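Local coordinates for iron-sulfur cluster co-chaperone protein HscB (Homo sapiens, PDB 3BVO) that acts as a mitochondrial J-type co-chaperone in iron-sulfur cluster assembly, interacting with ISCU and HSPA9 to form an iron-sulfur transfer complex, at residues L36-P41 against K86-K91; S47-N52 against A60-R65; Q68-V73 against K91-V96; R124-M129 against M190-N195. All coordinates share one frame; numbering follows the deposited sequence.

Interaction 1: residues L36-P41 against K86-K91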
# COMPACT_ATOMS: atom_id res chain seq x y z
N LEU A 36 13.07 -12.71 20.11
CA LEU A 36 12.45 -11.89 19.07
C LEU A 36 12.28 -10.49 19.62
O LEU A 36 11.71 -10.31 20.69
CB LEU A 36 11.10 -12.46 18.65
CG LEU A 36 10.38 -11.70 17.51
CD1 LEU A 36 10.67 -12.32 16.16
CD2 LEU A 36 8.88 -11.67 17.72
N GLN A 37 12.77 -9.51 18.87
CA GLN A 37 12.82 -8.13 19.37
C GLN A 37 11.55 -7.36 19.06
O GLN A 37 10.77 -7.75 18.19
CB GLN A 37 14.03 -7.40 18.78
CG GLN A 37 15.34 -8.13 18.98
CD GLN A 37 15.71 -8.22 20.44
OE1 GLN A 37 16.11 -7.23 21.04
NE2 GLN A 37 15.56 -9.40 21.02
N ALA A 38 11.34 -6.27 19.80
CA ALA A 38 10.26 -5.34 19.51
C ALA A 38 10.47 -4.73 18.12
O ALA A 38 11.59 -4.41 17.74
CB ALA A 38 10.19 -4.27 20.57
N PRO A 39 9.39 -4.61 17.33
CA PRO A 39 9.59 -4.08 15.99
C PRO A 39 9.95 -2.59 16.01
O PRO A 39 9.49 -1.87 16.89
CB PRO A 39 8.24 -4.30 15.31
CG PRO A 39 7.46 -5.20 16.23
CD PRO A 39 7.98 -4.93 17.59
N ASP A 40 10.77 -2.16 15.07
CA ASP A 40 11.16 -0.76 14.98
C ASP A 40 10.01 0.07 14.41
O ASP A 40 9.60 -0.10 13.26
CB ASP A 40 12.44 -0.60 14.14
CG ASP A 40 12.82 0.85 13.90
OD1 ASP A 40 12.22 1.77 14.51
OD2 ASP A 40 13.73 1.10 13.09
N PRO A 41 9.45 0.98 15.23
CA PRO A 41 8.36 1.83 14.75
C PRO A 41 8.77 2.74 13.60
O PRO A 41 7.94 3.09 12.76
CB PRO A 41 8.00 2.67 15.98
CG PRO A 41 9.22 2.61 16.86
CD PRO A 41 9.80 1.26 16.63
N LYS A 86 5.21 -13.90 22.15
CA LYS A 86 3.87 -13.93 21.54
C LYS A 86 3.39 -12.52 21.16
O LYS A 86 2.98 -12.29 20.02
CB LYS A 86 2.86 -14.58 22.49
CG LYS A 86 2.88 -16.08 22.50
CD LYS A 86 1.93 -16.60 23.57
CE LYS A 86 1.98 -18.11 23.67
NZ LYS A 86 1.89 -18.61 25.08
N ASP A 87 3.47 -11.60 22.11
CA ASP A 87 3.18 -10.19 21.87
C ASP A 87 3.88 -9.67 20.63
O ASP A 87 3.21 -9.27 19.67
CB ASP A 87 3.62 -9.35 23.06
CG ASP A 87 2.47 -8.65 23.72
OD1 ASP A 87 1.84 -7.79 23.03
OD2 ASP A 87 2.19 -8.96 24.91
N PHE A 88 5.21 -9.69 20.65
CA PHE A 88 5.99 -9.14 19.55
C PHE A 88 5.77 -9.88 18.24
O PHE A 88 5.80 -9.26 17.18
CB PHE A 88 7.47 -9.16 19.89
CG PHE A 88 7.85 -8.26 21.01
CD1 PHE A 88 7.18 -7.05 21.21
CD2 PHE A 88 8.90 -8.60 21.86
CE1 PHE A 88 7.54 -6.22 22.25
CE2 PHE A 88 9.27 -7.76 22.90
CZ PHE A 88 8.58 -6.57 23.10
N SER A 89 5.58 -11.20 18.32
CA SER A 89 5.29 -12.03 17.15
C SER A 89 4.01 -11.57 16.47
O SER A 89 3.95 -11.49 15.25
CB SER A 89 5.18 -13.50 17.57
OG SER A 89 4.37 -14.25 16.69
N GLU A 90 2.99 -11.28 17.27
CA GLU A 90 1.74 -10.70 16.80
C GLU A 90 1.96 -9.28 16.24
O GLU A 90 1.47 -8.96 15.15
CB GLU A 90 0.70 -10.71 17.94
CG GLU A 90 -0.49 -9.78 17.79
CD GLU A 90 -1.59 -10.36 16.95
OE1 GLU A 90 -1.43 -10.47 15.72
OE2 GLU A 90 -2.64 -10.71 17.53
N LYS A 91 2.69 -8.45 16.97
CA LYS A 91 2.94 -7.09 16.49
C LYS A 91 3.61 -7.10 15.11
O LYS A 91 3.02 -6.60 14.15
CB LYS A 91 3.70 -6.25 17.52
CG LYS A 91 2.83 -5.91 18.72
CD LYS A 91 3.44 -4.90 19.69
CE LYS A 91 2.43 -4.55 20.80
NZ LYS A 91 2.84 -3.39 21.63
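The carbonyl oxygen of L36 sits beside the phenyl ring of F88, with L36 O 3.5 Å from F88 CD2, and is gripped by a hydrogen bond from the indole NE1 of W14. Here the chain leaving the tetracysteine zinc-binding unit lies on the long helix 83-104 of the J domain, an example of a metal-bound module docked on a helix through aromatic packing. No hydrogen bond joins the two segments directly. F88, its CG anti to the carbonyl carbon (chi1 -66°), points toward the loop, which crosses one ring face: A38 CA stands 3.8 Å above the plane of the F88 ring, over its centre, and A38 CB makes a CH-pi contact 4.0 Å from the F88 centroid. W14 adds an edge-to-face ring contact with F88. An alanine in place of F88 would probably open a gap beneath A38 and leave the indole of W14 without its aromatic mate. L36 slides past F88 in the opposite direction, its CD2 branch meeting F88 CB at 3.6 Å and also reaching the S89 backbone. Further along, the P39 ring crosses the K91 side chain at about a right angle, with P39 CG 4.1 Å from K91 CB.

Interaction 2: residues S47-N52 against A60-R65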
# COMPACT_ATOMS: atom_id res chain seq x y z
N SER A 47 11.44 -0.53 3.42
CA SER A 47 12.57 -1.13 4.10
C SER A 47 12.18 -2.51 4.60
O SER A 47 12.91 -3.49 4.38
CB SER A 47 13.03 -0.25 5.26
OG SER A 47 13.86 -0.98 6.14
N LEU A 48 11.03 -2.58 5.26
CA LEU A 48 10.55 -3.83 5.83
C LEU A 48 10.32 -4.85 4.74
O LEU A 48 10.48 -6.03 4.96
CB LEU A 48 9.27 -3.63 6.65
CG LEU A 48 8.60 -4.85 7.30
CD1 LEU A 48 9.47 -5.47 8.34
CD2 LEU A 48 7.27 -4.50 7.90
N MSE A 49 9.95 -4.39 3.55
CA MSE A 49 9.72 -5.30 2.45
C MSE A 49 10.94 -5.44 1.58
O MSE A 49 10.89 -6.05 0.52
CB MSE A 49 8.50 -4.86 1.65
CG MSE A 49 7.18 -5.12 2.39
SE MSE A 49 6.85 -7.04 2.67
CE MSE A 49 6.27 -6.94 4.51
N ASP A 50 12.05 -4.86 2.06
CA ASP A 50 13.36 -4.93 1.41
C ASP A 50 13.36 -4.49 -0.06
O ASP A 50 13.68 -5.28 -0.95
CB ASP A 50 13.95 -6.33 1.53
CG ASP A 50 15.37 -6.39 1.06
OD1 ASP A 50 16.15 -5.50 1.47
OD2 ASP A 50 15.71 -7.31 0.28
N CYS A 51 13.00 -3.23 -0.30
CA CYS A 51 13.09 -2.64 -1.65
C CYS A 51 13.19 -1.10 -1.57
O CYS A 51 12.95 -0.51 -0.51
CB CYS A 51 11.91 -3.09 -2.53
SG CYS A 51 10.27 -2.84 -1.79
N ASN A 52 13.56 -0.46 -2.67
CA ASN A 52 13.75 1.00 -2.67
C ASN A 52 12.44 1.78 -2.55
O ASN A 52 11.41 1.37 -3.12
CB ASN A 52 14.47 1.46 -3.94
CG ASN A 52 15.64 0.57 -4.30
OD1 ASN A 52 16.23 -0.08 -3.43
ND2 ASN A 52 16.00 0.55 -5.59
N ALA A 60 6.33 -9.90 -7.54
CA ALA A 60 6.80 -11.27 -7.32
C ALA A 60 7.81 -11.32 -6.17
O ALA A 60 7.73 -12.20 -5.31
CB ALA A 60 7.39 -11.87 -8.57
N LYS A 61 8.74 -10.37 -6.17
CA LYS A 61 9.73 -10.25 -5.10
C LYS A 61 9.02 -9.95 -3.78
O LYS A 61 9.27 -10.59 -2.76
CB LYS A 61 10.74 -9.15 -5.42
CG LYS A 61 11.96 -9.67 -6.11
CD LYS A 61 13.00 -8.59 -6.35
CE LYS A 61 14.31 -9.22 -6.86
NZ LYS A 61 15.36 -8.21 -7.16
N LEU A 62 8.11 -8.98 -3.84
CA LEU A 62 7.36 -8.54 -2.69
C LEU A 62 6.70 -9.69 -1.97
O LEU A 62 6.82 -9.84 -0.75
CB LEU A 62 6.28 -7.57 -3.16
CG LEU A 62 5.63 -6.78 -2.05
CD1 LEU A 62 6.67 -5.89 -1.36
CD2 LEU A 62 4.50 -5.96 -2.66
N GLN A 63 6.01 -10.52 -2.75
CA GLN A 63 5.28 -11.68 -2.27
C GLN A 63 6.23 -12.69 -1.61
O GLN A 63 5.91 -13.30 -0.60
CB GLN A 63 4.53 -12.29 -3.45
CG GLN A 63 3.37 -13.20 -3.09
CD GLN A 63 2.84 -13.98 -4.29
OE1 GLN A 63 2.90 -13.51 -5.43
NE2 GLN A 63 2.34 -15.17 -4.04
N HIS A 64 7.42 -12.82 -2.20
CA HIS A 64 8.49 -13.66 -1.66
C HIS A 64 8.97 -13.18 -0.29
O HIS A 64 9.07 -13.97 0.65
CB HIS A 64 9.64 -13.72 -2.67
CG HIS A 64 10.74 -14.65 -2.27
ND1 HIS A 64 10.57 -16.01 -2.18
CD2 HIS A 64 12.04 -14.41 -1.95
CE1 HIS A 64 11.71 -16.58 -1.81
NE2 HIS A 64 12.61 -15.62 -1.67
N ARG A 65 9.27 -11.88 -0.17
CA ARG A 65 9.66 -11.28 1.10
C ARG A 65 8.58 -11.58 2.10
O ARG A 65 8.86 -12.07 3.19
CB ARG A 65 9.81 -9.76 1.00
CG ARG A 65 10.22 -9.10 2.32
CD ARG A 65 11.73 -8.93 2.35
NE ARG A 65 12.38 -9.21 3.64
CZ ARG A 65 12.85 -8.29 4.48
NH1 ARG A 65 13.44 -8.67 5.59
NH2 ARG A 65 12.72 -7.00 4.23
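Apolar packing between M49, a selenomethionine in this crystal, and L62 joins the end of helix 45-48 to helix 59-73, the first two helices of the J domain. The two side chains cross at about a right angle, and M49 CB lies 3.7 Å from L62 CD1. Beyond that point M49 bends at chi2 (-64°), and its selenium SE comes 4.0 Å from the methylene CG of R65. Helix 83-104 packs on the same selenomethionine through V96, A99 and L103, which makes M49 a shared wedge among three helices.

Backbone bonding shapes the partner surface. A Schellman motif ends helix 45-48, with D50 as its positive-phi C-prime residue and D50 N bonded to S47 O at 2.8 Å. The turn offers its peptide groups to the aliphatic stem of R65, whose CG is 3.6 Å from M49 O.

Charge enters without a salt bridge between the segments. The carboxylate of D50 and the guanidinium of R65 are turned 81° apart, with D50 OD1 4.7 Å from R65 NH2; R65 NH1 forms a salt bridge with D26. What meets R65 is the D50 methylene rather than its carboxylate: D50 CB lies 3.5 Å from R65 CD.

Interaction 3: residues Q68-V73 against K91-V96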
# COMPACT_ATOMS: atom_id res chain seq x y z
N GLN A 68 9.15 -15.02 3.46
CA GLN A 68 10.34 -15.10 4.30
C GLN A 68 10.03 -14.61 5.71
O GLN A 68 10.32 -15.30 6.70
CB GLN A 68 11.50 -14.27 3.74
CG GLN A 68 12.10 -14.75 2.43
CD GLN A 68 13.05 -13.73 1.81
OE1 GLN A 68 13.15 -12.57 2.26
NE2 GLN A 68 13.75 -14.15 0.76
N LEU A 69 9.43 -13.43 5.79
CA LEU A 69 9.20 -12.79 7.07
C LEU A 69 8.13 -13.53 7.84
O LEU A 69 8.26 -13.71 9.06
CB LEU A 69 8.84 -11.30 6.90
CG LEU A 69 9.93 -10.47 6.22
CD1 LEU A 69 9.54 -9.01 6.14
CD2 LEU A 69 11.26 -10.64 6.94
N GLN A 70 7.10 -13.98 7.14
CA GLN A 70 5.99 -14.64 7.80
C GLN A 70 6.42 -16.02 8.32
O GLN A 70 5.80 -16.58 9.22
CB GLN A 70 4.76 -14.72 6.89
CG GLN A 70 3.43 -14.49 7.61
CD GLN A 70 3.46 -13.33 8.62
OE1 GLN A 70 3.98 -13.48 9.73
NE2 GLN A 70 2.87 -12.19 8.25
N ARG A 71 7.52 -16.52 7.77
CA ARG A 71 8.16 -17.73 8.25
C ARG A 71 8.82 -17.45 9.61
O ARG A 71 8.95 -18.35 10.44
CB ARG A 71 9.19 -18.21 7.22
CG ARG A 71 9.50 -19.70 7.26
CD ARG A 71 10.48 -20.13 6.16
NE ARG A 71 9.86 -20.22 4.83
CZ ARG A 71 10.12 -19.42 3.79
NH1 ARG A 71 9.47 -19.60 2.65
NH2 ARG A 71 11.03 -18.45 3.88
N LEU A 72 9.22 -16.20 9.84
CA LEU A 72 10.00 -15.83 11.02
C LEU A 72 9.16 -15.34 12.17
O LEU A 72 9.47 -15.63 13.32
CB LEU A 72 11.02 -14.74 10.67
CG LEU A 72 12.16 -15.11 9.72
CD1 LEU A 72 12.84 -13.86 9.21
CD2 LEU A 72 13.15 -16.05 10.39
N VAL A 73 8.10 -14.60 11.88
CA VAL A 73 7.35 -13.90 12.93
C VAL A 73 5.90 -14.34 13.19
O VAL A 73 5.29 -13.90 14.17
CB VAL A 73 7.38 -12.37 12.73
CG1 VAL A 73 8.80 -11.86 12.74
CG2 VAL A 73 6.65 -11.98 11.46
N LYS A 91 2.69 -8.45 16.97
CA LYS A 91 2.94 -7.09 16.49
C LYS A 91 3.61 -7.10 15.11
O LYS A 91 3.02 -6.60 14.15
CB LYS A 91 3.70 -6.25 17.52
CG LYS A 91 2.83 -5.91 18.72
CD LYS A 91 3.44 -4.90 19.69
CE LYS A 91 2.43 -4.55 20.80
NZ LYS A 91 2.84 -3.39 21.63
N HIS A 92 4.81 -7.69 15.01
CA HIS A 92 5.53 -7.90 13.75
C HIS A 92 4.62 -8.38 12.61
O HIS A 92 4.54 -7.73 11.56
CB HIS A 92 6.64 -8.94 13.93
CG HIS A 92 7.92 -8.40 14.48
ND1 HIS A 92 8.78 -7.61 13.74
CD2 HIS A 92 8.51 -8.56 15.69
CE1 HIS A 92 9.83 -7.30 14.48
NE2 HIS A 92 9.69 -7.85 15.66
N SER A 93 3.94 -9.52 12.83
CA SER A 93 3.11 -10.17 11.80
C SER A 93 2.01 -9.26 11.24
O SER A 93 1.74 -9.27 10.03
CB SER A 93 2.50 -11.46 12.35
OG SER A 93 2.19 -12.35 11.30
N THR A 94 1.39 -8.48 12.13
CA THR A 94 0.49 -7.40 11.74
C THR A 94 1.19 -6.39 10.85
O THR A 94 0.66 -6.05 9.79
CB THR A 94 -0.12 -6.66 12.96
OG1 THR A 94 -0.64 -7.60 13.90
CG2 THR A 94 -1.23 -5.70 12.52
N LEU A 95 2.37 -5.90 11.26
CA LEU A 95 3.07 -4.89 10.45
C LEU A 95 3.38 -5.48 9.09
O LEU A 95 3.14 -4.85 8.06
CB LEU A 95 4.37 -4.40 11.11
CG LEU A 95 4.37 -3.68 12.46
CD1 LEU A 95 5.77 -3.71 13.05
CD2 LEU A 95 3.88 -2.24 12.36
N VAL A 96 3.91 -6.70 9.08
CA VAL A 96 4.26 -7.37 7.84
C VAL A 96 3.07 -7.38 6.89
O VAL A 96 3.20 -7.04 5.71
CB VAL A 96 4.78 -8.79 8.09
CG1 VAL A 96 5.00 -9.53 6.78
CG2 VAL A 96 6.07 -8.74 8.90
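The side-chain amide of Q70 and the imidazole of H92 are the two flat groups at this interface of the J-domain helical hairpin, and each is met from the opposing helix. Above the plane of the Q70 amide stands the hydroxyl of S93, whose OG donates a hydrogen bond of 2.6 Å to Q70 OE1. The donor lies 44° out of the carbonyl plane. The imidazole is approached by V73, with V73 CG1 4.0 Å from H92 CG, while H92 NE2 is hydrogen-bonded to the carbonyl oxygen of Q37 in the loop packed on this helix.

Helices 59-73 and 83-104 pair here as the antiparallel core of the domain; segments 68-73 and 91-96 run at 163° to one another, their axes 9.5 Å apart at closest approach. In J proteins the loop between these two helices carries the HPD signature used in binding Hsp70, and V73 is the last residue of helix 59-73, just before that loop.

Q70 starts off to one side of the interface, and the bend at chi2 (43°) swings its CD inward, which lets the amide reach S93. Its NE2 also lies 3.7 Å from V96 CG1. An alanine at Q70 would probably leave the S93 hydroxyl without its acceptor across the hairpin and open a gap beside V96.

Aliphatic contacts fill the rest. V73 and H92 cross at about a right angle, with V73 CB 3.7 Å from H92 CB. Nearer the other end, L69 CB packs 4.2 Å from V96 CG1.

Interaction 4: residues R124-M129 against M190-N195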
# COMPACT_ATOMS: atom_id res chain seq x y z
N ARG A 124 -10.50 12.68 0.02
CA ARG A 124 -11.21 12.76 -1.26
C ARG A 124 -11.98 14.08 -1.40
O ARG A 124 -13.12 14.09 -1.88
CB ARG A 124 -12.14 11.54 -1.41
CG ARG A 124 -12.48 11.13 -2.84
CD ARG A 124 -13.29 9.83 -2.83
NE ARG A 124 -14.19 9.72 -3.99
CZ ARG A 124 -15.50 9.99 -3.96
NH1 ARG A 124 -16.22 9.85 -5.07
NH2 ARG A 124 -16.09 10.40 -2.85
N THR A 125 -11.35 15.18 -1.00
CA THR A 125 -12.00 16.49 -0.99
C THR A 125 -12.51 16.85 -2.37
O THR A 125 -11.73 17.13 -3.30
CB THR A 125 -11.09 17.62 -0.45
OG1 THR A 125 -10.48 17.20 0.77
CG2 THR A 125 -11.91 18.89 -0.20
N ASP A 126 -13.83 16.84 -2.48
CA ASP A 126 -14.54 16.99 -3.74
C ASP A 126 -14.38 18.38 -4.35
O ASP A 126 -14.52 18.56 -5.56
CB ASP A 126 -16.02 16.68 -3.51
CG ASP A 126 -16.74 16.30 -4.78
OD1 ASP A 126 -17.91 16.71 -4.93
OD2 ASP A 126 -16.15 15.60 -5.64
N TYR A 127 -14.06 19.37 -3.52
CA TYR A 127 -13.98 20.75 -3.97
C TYR A 127 -12.63 21.17 -4.53
O TYR A 127 -12.57 21.91 -5.52
CB TYR A 127 -14.38 21.70 -2.84
CG TYR A 127 -15.79 22.22 -3.00
CD1 TYR A 127 -16.87 21.53 -2.46
CD2 TYR A 127 -16.04 23.40 -3.70
CE1 TYR A 127 -18.16 22.00 -2.60
CE2 TYR A 127 -17.33 23.88 -3.86
CZ TYR A 127 -18.39 23.18 -3.31
OH TYR A 127 -19.67 23.66 -3.46
N GLU A 128 -11.55 20.68 -3.92
CA GLU A 128 -10.19 21.07 -4.30
C GLU A 128 -9.80 20.58 -5.69
O GLU A 128 -8.64 20.72 -6.10
CB GLU A 128 -9.17 20.60 -3.25
CG GLU A 128 -9.46 21.03 -1.81
CD GLU A 128 -9.59 22.54 -1.64
OE1 GLU A 128 -8.75 23.29 -2.18
OE2 GLU A 128 -10.54 22.98 -0.95
N MSE A 129 -10.76 20.02 -6.42
CA MSE A 129 -10.53 19.44 -7.74
C MSE A 129 -10.77 20.43 -8.87
O MSE A 129 -11.49 21.42 -8.71
CB MSE A 129 -11.40 18.20 -7.92
CG MSE A 129 -10.89 17.22 -8.96
SE MSE A 129 -9.19 16.41 -8.47
CE MSE A 129 -7.95 17.62 -9.37
N MSE A 190 -6.97 8.92 -9.05
CA MSE A 190 -7.04 7.47 -9.07
C MSE A 190 -7.96 6.95 -7.99
O MSE A 190 -8.56 5.88 -8.14
CB MSE A 190 -5.66 6.86 -8.94
CG MSE A 190 -4.83 6.99 -10.18
SE MSE A 190 -2.98 6.43 -9.82
CE MSE A 190 -3.33 4.73 -8.88
N ARG A 191 -8.10 7.71 -6.91
CA ARG A 191 -9.02 7.31 -5.86
C ARG A 191 -10.46 7.25 -6.40
O ARG A 191 -11.18 6.27 -6.15
CB ARG A 191 -8.90 8.20 -4.63
CG ARG A 191 -9.09 7.42 -3.34
CD ARG A 191 -9.29 8.29 -2.12
NE ARG A 191 -8.39 9.44 -2.14
CZ ARG A 191 -7.82 9.98 -1.07
NH1 ARG A 191 -7.02 11.03 -1.22
NH2 ARG A 191 -8.05 9.49 0.14
N TYR A 192 -10.87 8.27 -7.16
CA TYR A 192 -12.17 8.28 -7.81
C TYR A 192 -12.42 7.05 -8.64
O TYR A 192 -13.40 6.32 -8.43
CB TYR A 192 -12.37 9.53 -8.66
CG TYR A 192 -12.70 10.74 -7.82
CD1 TYR A 192 -14.02 11.00 -7.40
CD2 TYR A 192 -11.69 11.63 -7.41
CE1 TYR A 192 -14.32 12.12 -6.61
CE2 TYR A 192 -11.99 12.74 -6.62
CZ TYR A 192 -13.29 12.98 -6.23
OH TYR A 192 -13.57 14.08 -5.45
N PHE A 193 -11.53 6.78 -9.58
CA PHE A 193 -11.74 5.67 -10.47
C PHE A 193 -11.77 4.32 -9.78
O PHE A 193 -12.48 3.44 -10.23
CB PHE A 193 -10.77 5.71 -11.65
CG PHE A 193 -11.13 6.74 -12.68
CD1 PHE A 193 -11.13 8.10 -12.35
CD2 PHE A 193 -11.50 6.37 -13.95
CE1 PHE A 193 -11.49 9.07 -13.28
CE2 PHE A 193 -11.86 7.33 -14.90
CZ PHE A 193 -11.85 8.69 -14.56
N SER A 194 -11.05 4.17 -8.66
CA SER A 194 -11.12 2.93 -7.86
C SER A 194 -12.52 2.68 -7.35
O SER A 194 -13.05 1.59 -7.50
CB SER A 194 -10.18 2.98 -6.69
OG SER A 194 -8.85 2.93 -7.16
N ASN A 195 -13.12 3.70 -6.73
CA ASN A 195 -14.52 3.63 -6.36
C ASN A 195 -15.40 3.20 -7.55
O ASN A 195 -16.12 2.21 -7.46
CB ASN A 195 -14.99 4.97 -5.80
CG ASN A 195 -14.33 5.30 -4.49
OD1 ASN A 195 -14.17 6.47 -4.14
ND2 ASN A 195 -13.95 4.27 -3.74
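R124 and Y192 are brought together by two first torsions: R124 has CG anti to its backbone N (chi1 -155°) and runs extended as far as NE, while Y192 places CG beside its own backbone N (chi1 -78°). With each CG so placed, R124 CG and NE come over one face of the phenol ring. R124 CG makes a CH-pi contact 4.3 Å from the Y192 centroid, and R124 NE stands 3.5 Å above the ring plane, offset toward the rim. The guanidinium is not laid flat on the ring, for the two planes are 46° apart. N195 comes to the opposite face of the guanidinium, tip to tip, with N195 OD1 3.3 Å from R124 NE in an orientation that makes no hydrogen bond.

The phenol is pinned at its far end. Y192 OH donates a hydrogen bond of 3.0 Å to D126 OD2, which accepts with its anti lone pair, and D126 approaches at the ring edge. Two like charges come near each other without contact, R124 NE lying 6.1 Å from R191 NE. R191 turns a face of its guanidinium to R124 N.

The contact thus fastens the loop that follows helix 106-116 to helix 180-203 of the C-terminal helical bundle. Y192 itself reaches inward to helix 131-146, meeting F133 edge-to-face and packing on I137, while on the same helix F193 bridges helices 131-146 and 150-176.

Interactions 2 and 3 are buried contacts within the J domain and share helix 59-73; interaction 3 also shares helix 83-104 with interaction 1, where burial is only partial, with K91 exposed. Interactions 1 and 3 meet directly, since S89 OG bonds the V73 carbonyl oxygen and P39 packs on L95. Interactions 2 and 3 meet through packing of L48 on L69. Interaction 4 stands apart on the surface of the C-terminal domain, its centre 36 Å from that of interaction 1. Chemistry follows place: aromatic and aliphatic packing for the docked loop, an arginine stem against a helix-ending turn, aliphatic contacts with one polar link inside the hairpin, and charged groups around a phenol at the surface.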